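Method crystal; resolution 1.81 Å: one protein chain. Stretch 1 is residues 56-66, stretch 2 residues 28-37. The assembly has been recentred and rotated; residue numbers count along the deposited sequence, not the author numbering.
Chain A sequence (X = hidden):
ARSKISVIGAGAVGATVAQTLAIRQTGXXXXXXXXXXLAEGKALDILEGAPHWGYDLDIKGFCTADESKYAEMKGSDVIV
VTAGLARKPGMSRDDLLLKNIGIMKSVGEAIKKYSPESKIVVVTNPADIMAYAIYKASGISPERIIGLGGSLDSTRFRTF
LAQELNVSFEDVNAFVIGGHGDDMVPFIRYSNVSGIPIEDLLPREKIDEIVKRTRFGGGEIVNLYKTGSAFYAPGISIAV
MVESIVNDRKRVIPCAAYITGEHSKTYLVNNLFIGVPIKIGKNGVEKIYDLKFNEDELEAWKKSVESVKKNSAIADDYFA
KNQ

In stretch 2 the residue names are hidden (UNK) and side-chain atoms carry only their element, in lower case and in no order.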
ATOM      1  N   ASP A  56       4.442  10.373   6.883  1.00 12.10           N
ATOM      2  CA  ASP A  56       5.277  11.318   7.617  1.00  8.24           C
ATOM      3  C   ASP A  56       5.627  12.474   6.689  1.00  8.28           C
ATOM      4  O   ASP A  56       6.698  12.503   6.073  1.00 11.54           O
ATOM      5  CB  ASP A  56       6.536  10.635   8.149  1.00  9.01           C
ATOM      6  CG  ASP A  56       6.261   9.814   9.404  1.00 14.44           C
ATOM      7  OD1 ASP A  56       5.431  10.262  10.216  1.00 13.60           O
ATOM      8  OD2 ASP A  56       6.869   8.739   9.571  1.00 13.24           O
ATOM      9  N   LEU A  57       4.690  13.410   6.580  1.00  8.73           N
ATOM     10  CA  LEU A  57       4.784  14.530   5.653  1.00 11.03           C
ATOM     11  C   LEU A  57       4.427  15.839   6.345  1.00 12.96           C
ATOM     12  O   LEU A  57       3.763  15.856   7.379  1.00 10.88           O
ATOM     13  CB  LEU A  57       3.800  14.344   4.487  1.00  7.62           C
ATOM     14  CG  LEU A  57       3.969  13.067   3.668  1.00  7.72           C
ATOM     15  CD1 LEU A  57       2.759  12.858   2.784  1.00  8.78           C
ATOM     16  CD2 LEU A  57       5.265  13.117   2.839  1.00  8.93           C
ATOM     17  N   ASP A  58       4.897  16.929   5.759  1.00 10.57           N
ATOM     18  CA  ASP A  58       4.544  18.257   6.207  1.00 12.14           C
ATOM     19  C   ASP A  58       3.372  18.644   5.327  1.00 15.12           C
ATOM     20  O   ASP A  58       3.465  18.602   4.095  1.00 11.94           O
ATOM     21  CB  ASP A  58       5.749  19.171   5.983  1.00 22.48           C
ATOM     22  CG  ASP A  58       5.540  20.566   6.510  1.00 37.20           C
ATOM     23  OD1 ASP A  58       4.605  20.772   7.317  1.00 42.46           O
ATOM     24  OD2 ASP A  58       6.326  21.458   6.114  1.00 40.90           O
ATOM     25  N   ILE A  59       2.244  18.964   5.947  1.00  8.73           N
ATOM     26  CA  ILE A  59       1.060  19.339   5.191  1.00  9.93           C
ATOM     27  C   ILE A  59       0.554  20.653   5.774  1.00 14.03           C
ATOM     28  O   ILE A  59       0.201  20.715   6.956  1.00 11.05           O
ATOM     29  CB  ILE A  59      -0.017  18.236   5.282  1.00  9.88           C
ATOM     30  CG1 ILE A  59       0.582  16.891   4.817  1.00 11.48           C
ATOM     31  CG2 ILE A  59      -1.245  18.623   4.472  1.00 11.68           C
ATOM     32  CD1 ILE A  59      -0.389  15.742   4.843  1.00 15.05           C
ATOM     33  N   LYS A  60       0.581  21.708   4.963  1.00  8.31           N
ATOM     34  CA  LYS A  60       0.284  23.060   5.463  1.00  9.30           C
ATOM     35  C   LYS A  60      -0.733  23.764   4.569  1.00  9.56           C
ATOM     36  O   LYS A  60      -0.846  23.443   3.379  1.00 11.97           O
ATOM     37  CB  LYS A  60       1.565  23.894   5.529  1.00 17.07           C
ATOM     38  CG  LYS A  60       2.602  23.380   6.518  1.00 23.88           C
ATOM     39  CD  LYS A  60       3.772  24.353   6.621  1.00 29.84           C
ATOM     40  CE  LYS A  60       4.795  23.899   7.656  1.00 36.09           C
ATOM     41  NZ  LYS A  60       4.302  24.059   9.049  1.00 43.05           N
ATOM     42  N   GLY A  61      -1.477  24.713   5.134  1.00  9.44           N
ATOM     43  CA  GLY A  61      -2.421  25.487   4.335  1.00 11.45           C
ATOM     44  C   GLY A  61      -2.274  26.988   4.545  1.00 14.42           C
ATOM     45  O   GLY A  61      -1.966  27.429   5.652  1.00 10.03           O
ATOM     46  N   PHE A  62      -2.525  27.774   3.495  1.00 11.35           N
ATOM     47  CA  PHE A  62      -2.305  29.213   3.545  1.00 15.17           C
ATOM     48  C   PHE A  62      -3.439  29.971   2.874  1.00 14.59           C
ATOM     49  O   PHE A  62      -4.011  29.486   1.897  1.00 11.29           O
ATOM     50  CB  PHE A  62      -0.992  29.559   2.843  1.00 11.83           C
ATOM     51  CG  PHE A  62       0.201  28.895   3.450  1.00 13.71           C
ATOM     52  CD1 PHE A  62       0.839  29.462   4.546  1.00 17.02           C
ATOM     53  CD2 PHE A  62       0.658  27.679   2.952  1.00 14.59           C
ATOM     54  CE1 PHE A  62       1.945  28.842   5.128  1.00 17.20           C
ATOM     55  CE2 PHE A  62       1.754  27.051   3.523  1.00 14.05           C
ATOM     56  CZ  PHE A  62       2.400  27.635   4.610  1.00 17.41           C
ATOM     57  N   CYS A  63      -3.747  31.163   3.384  1.00 13.65           N
ATOM     58  CA  CYS A  63      -4.763  32.010   2.768  1.00 13.95           C
ATOM     59  C   CYS A  63      -4.113  32.976   1.784  1.00 13.32           C
ATOM     60  O   CYS A  63      -3.197  33.715   2.143  1.00 16.71           O
ATOM     61  CB  CYS A  63      -5.560  32.786   3.824  1.00 18.82           C
ATOM     62  SG  CYS A  63      -6.858  33.825   3.108  1.00 22.20           S
ATOM     63  N   THR A  64      -4.592  32.975   0.543  1.00 14.58           N
ATOM     64  CA  THR A  64      -4.013  33.835  -0.491  1.00 14.72           C
ATOM     65  C   THR A  64      -4.839  35.090  -0.779  1.00 17.30           C
ATOM     66  O   THR A  64      -4.682  35.705  -1.838  1.00 18.11           O
ATOM     67  CB  THR A  64      -3.803  33.066  -1.788  1.00 17.98           C
ATOM     68  OG1 THR A  64      -5.015  32.381  -2.125  1.00 14.98           O
ATOM     69  CG2 THR A  64      -2.657  32.037  -1.619  1.00 15.84           C
ATOM     70  N   ALA A  65      -5.713  35.460   0.159  1.00 17.88           N
ATOM     71  CA  ALA A  65      -6.395  36.760   0.096  1.00 20.25           C
ATOM     72  C   ALA A  65      -5.366  37.861  -0.154  1.00 24.62           C
ATOM     73  O   ALA A  65      -5.611  38.797  -0.920  1.00 22.56           O
ATOM     74  CB  ALA A  65      -7.167  37.036   1.379  1.00 21.07           C
ATOM     75  N   ASP A  66      -4.210  37.736   0.497  1.00 21.87           N
ATOM     76  CA  ASP A  66      -3.050  38.514   0.112  1.00 22.61           C
ATOM     77  C   ASP A  66      -2.125  37.611  -0.697  1.00 20.91           C
ATOM     78  O   ASP A  66      -1.761  36.516  -0.253  1.00 18.93           O
ATOM     79  CB  ASP A  66      -2.317  39.066   1.329  1.00 24.22           C
ATOM     80  CG  ASP A  66      -1.330  40.154   0.959  1.00 27.43           C
ATOM     81  OD1 ASP A  66      -0.259  39.827   0.404  1.00 24.71           O
ATOM     82  OD2 ASP A  66      -1.628  41.342   1.204  1.00 29.81           O
ATOM     83  N   UNK A  28       5.783  16.440   0.535  1.00  7.70           N
ATOM     84  CA  UNK A  28       5.135  17.452   1.371  1.00  9.58           C
ATOM     85  C   UNK A  28       4.109  18.205   0.539  1.00 10.47           C
ATOM     86  O   UNK A  28       4.285  18.389  -0.666  1.00 10.61           O
ATOM     87  o   UNK A  28       8.350  18.105   2.855  1.00 16.62           O
ATOM     88  c   UNK A  28       6.174  18.419   1.934  1.00  7.92           C
ATOM     89  o   UNK A  28       6.750  16.812   3.616  1.00 11.55           O
ATOM     90  c   UNK A  28       7.161  17.730   2.869  1.00 14.23           C
ATOM     91  N   UNK A  29       3.034  18.648   1.179  1.00  9.40           N
ATOM     92  CA  UNK A  29       1.924  19.224   0.439  1.00  7.97           C
ATOM     93  C   UNK A  29       1.538  20.557   1.058  1.00  8.97           C
ATOM     94  O   UNK A  29       1.190  20.617   2.239  1.00 10.51           O
ATOM     95  c   UNK A  29       1.070  16.947  -0.209  1.00 10.18           C
ATOM     96  c   UNK A  29       0.725  18.276   0.480  1.00  9.90           C
ATOM     97  c   UNK A  29      -0.487  18.892  -0.220  1.00 12.31           C
ATOM     98  c   UNK A  29       0.505  15.760   0.508  1.00 12.35           C
ATOM     99  N   UNK A  30       1.647  21.625   0.276  1.00  9.10           N
ATOM    100  CA  UNK A  30       1.189  22.954   0.699  1.00  9.62           C
ATOM    101  C   UNK A  30      -0.078  23.350  -0.067  1.00  8.89           C
ATOM    102  O   UNK A  30      -0.102  23.306  -1.310  1.00  8.73           O
ATOM    103  c   UNK A  30       4.743  22.854   3.128  1.00 19.15           C
ATOM    104  c   UNK A  30       5.251  25.125   2.565  1.00 14.14           C
ATOM    105  c   UNK A  30       5.516  23.986   3.295  1.00 21.15           C
ATOM    106  c   UNK A  30       3.417  23.996   1.462  1.00 12.44           C
ATOM    107  o   UNK A  30       6.561  23.974   4.205  1.00 23.46           O
ATOM    108  c   UNK A  30       4.207  25.129   1.661  1.00 14.36           C
ATOM    109  c   UNK A  30       3.698  22.867   2.212  1.00 17.09           C
ATOM    110  c   UNK A  30       2.270  24.015   0.463  1.00 10.62           C
ATOM    111  N   UNK A  31      -1.130  23.720   0.666  1.00  8.88           N
ATOM    112  CA  UNK A  31      -2.430  24.004   0.047  1.00  7.79           C
ATOM    113  C   UNK A  31      -2.686  25.503   0.134  1.00 11.02           C
ATOM    114  O   UNK A  31      -2.357  26.130   1.142  1.00 10.37           O
ATOM    115  c   UNK A  31      -3.591  23.240   0.749  1.00  9.00           C
ATOM    116  c   UNK A  31      -4.284  21.001   1.722  1.00 10.28           C
ATOM    117  c   UNK A  31      -3.227  21.764   0.959  1.00 13.07           C
ATOM    118  c   UNK A  31      -4.897  23.348  -0.048  1.00  9.65           C
ATOM    119  N   UNK A  32      -3.261  26.071  -0.929  1.00  9.07           N
ATOM    120  CA  UNK A  32      -3.539  27.509  -1.001  1.00 12.11           C
ATOM    121  C   UNK A  32      -4.984  27.779  -1.419  1.00 12.61           C
ATOM    122  O   UNK A  32      -5.518  27.110  -2.301  1.00 13.84           O
ATOM    123  c   UNK A  32      -1.130  28.009  -1.657  1.00 12.51           C
ATOM    124  c   UNK A  32      -2.586  28.190  -2.000  1.00 13.44           C
ATOM    125  c   UNK A  32       0.871  26.641  -1.635  1.00  8.58           C
ATOM    126  c   UNK A  32       1.561  27.656  -0.974  1.00  9.24           C
ATOM    127  c   UNK A  32      -0.437  29.008  -0.987  1.00 10.21           C
ATOM    128  c   UNK A  32       0.901  28.845  -0.652  1.00 12.82           C
ATOM    129  c   UNK A  32      -0.464  26.824  -1.980  1.00  8.48           C
ATOM    130  N   UNK A  33      -5.608  28.767  -0.782  1.00 10.14           N
ATOM    131  CA  UNK A  33      -6.955  29.177  -1.145  1.00 11.88           C
ATOM    132  C   UNK A  33      -7.213  30.604  -0.678  1.00 13.43           C
ATOM    133  O   UNK A  33      -6.759  31.023   0.394  1.00 11.40           O
ATOM    134  o   UNK A  33     -10.094  29.287  -1.133  1.00 17.11           O
ATOM    135  c   UNK A  33      -9.338  28.317  -1.341  1.00 16.73           C
ATOM    136  o   UNK A  33      -9.600  27.438  -2.193  1.00 15.65           O
ATOM    137  c   UNK A  33      -8.020  28.239  -0.568  1.00 12.28           C
ATOM    138  N   UNK A  34      -7.960  31.341  -1.493  1.00 14.16           N
ATOM    139  CA  UNK A  34      -8.263  32.729  -1.212  1.00 13.31           C
ATOM    140  C   UNK A  34      -9.262  32.877  -0.061  1.00 19.45           C
ATOM    141  O   UNK A  34      -9.351  33.939   0.556  1.00 18.95           O
ATOM    142  c   UNK A  34     -10.175  32.848  -2.864  1.00 21.39           C
ATOM    143  c   UNK A  34      -8.823  33.428  -2.486  1.00 24.45           C
ATOM    144  c   UNK A  34      -7.806  35.698  -3.018  1.00 44.33           C
ATOM    145  c   UNK A  34      -8.904  34.941  -2.297  1.00 37.06           C
ATOM    146  N   UNK A  35      -9.998  31.811   0.241  1.00 19.43           N
ATOM    147  CA  UNK A  35     -10.970  31.849   1.330  1.00 20.82           C
ATOM    148  C   UNK A  35     -10.291  31.654   2.684  1.00 17.34           C
ATOM    149  O   UNK A  35      -9.654  30.640   2.916  1.00 15.75           O
ATOM    150  c   UNK A  35     -12.056  30.779   1.144  1.00 20.74           C
ATOM    151  c   UNK A  35     -12.836  31.050  -0.137  1.00 20.95           C
ATOM    152  c   UNK A  35     -12.995  30.746   2.347  1.00 21.31           C
ATOM    153  N   UNK A  36     -10.440  32.628   3.580  1.00 19.55           N
ATOM    154  CA  UNK A  36      -9.744  32.579   4.866  1.00 23.65           C
ATOM    155  C   UNK A  36     -10.109  31.326   5.665  1.00 18.68           C
ATOM    156  O   UNK A  36     -11.283  30.997   5.836  1.00 18.83           O
ATOM    157  c   UNK A  36     -10.014  33.840   5.690  1.00 33.91           C
ATOM    158  o   UNK A  36      -7.940  33.608   6.865  1.00 44.64           O
ATOM    159  c   UNK A  36      -9.155  33.910   6.944  1.00 42.97           C
ATOM    160  o   UNK A  36      -9.702  34.253   8.012  1.00 47.79           O
ATOM    161  N   UNK A  37      -9.085  30.616   6.126  1.00 14.83           N
ATOM    162  CA  UNK A  37      -9.265  29.428   6.940  1.00 15.65           C
ATOM    163  C   UNK A  37      -9.367  28.108   6.190  1.00 12.93           C
ATOM    164  O   UNK A  37      -9.090  27.056   6.764  1.00 14.74           O
TER
HETATM  165  O   HOH W   1       8.211  21.137   4.521  1.00 32.10           O

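Position 28 carries two side-chain carbons, the second bearing two oxygens. One oxygen lies 2.8 Å from Asp58 N, with an N-H...O angle of 174°. A short carboxylate fits, so this is Asp28, and OD1 accepts that hydrogen bond. Water 1 lies 2.5 Å from Asp58 OD2 and donates to it, and donates weakly to Asp28 OD2 at 3.5 Å, linking the two acids.

Position 29 has four carbons, forked at the first, one arm two carbons long: Ile29. Its CD1 approaches Leu57 CD1 (4.3 Å) and Ile59 CD1 (4.4 Å). Its backbone begins the ladder, Ile29 N donating to Asp58 O (2.9 Å) and Ile29 O accepting from Lys60 N (3.0 Å).

Position 30 shows one carbon, then a six-carbon ring bearing an oxygen, which identifies Tyr30. Lys60 CB sits over one ring face, 4.3 Å from the centroid and 20° off the normal. The hydroxyl OH is 3.2 Å from Asp58 OD2, which lies near the ring plane.

Position 31 repeats the four-carbon fork with one longer arm and is Ile31. It pairs with Gly61, which has no side chain, so the contact here is mainly backbone: Ile31 N to Lys60 O is 2.7 Å, and Phe62 N to Ile31 O is 2.9 Å.

Position 32 has one carbon and an unsubstituted six-carbon ring: Phe32. Its CE2 lies 3.8 Å from Phe62 CD2; the ring planes are 25° apart but slid, so overlap is slight. Thr64 CG2 meets the ring edge, 3.8 Å from Phe32 CD2.

Position 33 again has two carbons and two oxygens; the nearest of these to stretch 1 is the CB, 4.9 Å from Phe62 O. This is Asp33, whose OD1 instead accepts from the backbone N of position 35 (2.9 Å).

Position 34, another four-carbon fork with unequal arms, is Ile34; its CD1 reaches Ala65 CA at 3.6 Å.

Position 35 has three carbons, one carrying the other two: Val35, its CB directed away.

Position 36 has two carbons and two oxygens: Asp36, whose CA lies 3.6 Å from Cys63 SG.

Position 37 has no side-chain atoms. Gly37 has phi/psi of 90/-25, where a CB would jam against the preceding carbonyl, and it occupies an N-cap position.

The contact is a parallel two-strand pairing, 59-63 against 28-33, with axes 19° apart. The ladder continues through Asp33 N to Phe62 O (3.2 Å) and Thr64 N to Asp33 O (2.9 Å). Lys60, Tyr30, Phe62 and Phe32 pack on one face; Ile59, Ile29 and Ile31 occupy the other. Together the stretches bury 857 Å².

Stretch 2 28-37: DIYIFDIVDG
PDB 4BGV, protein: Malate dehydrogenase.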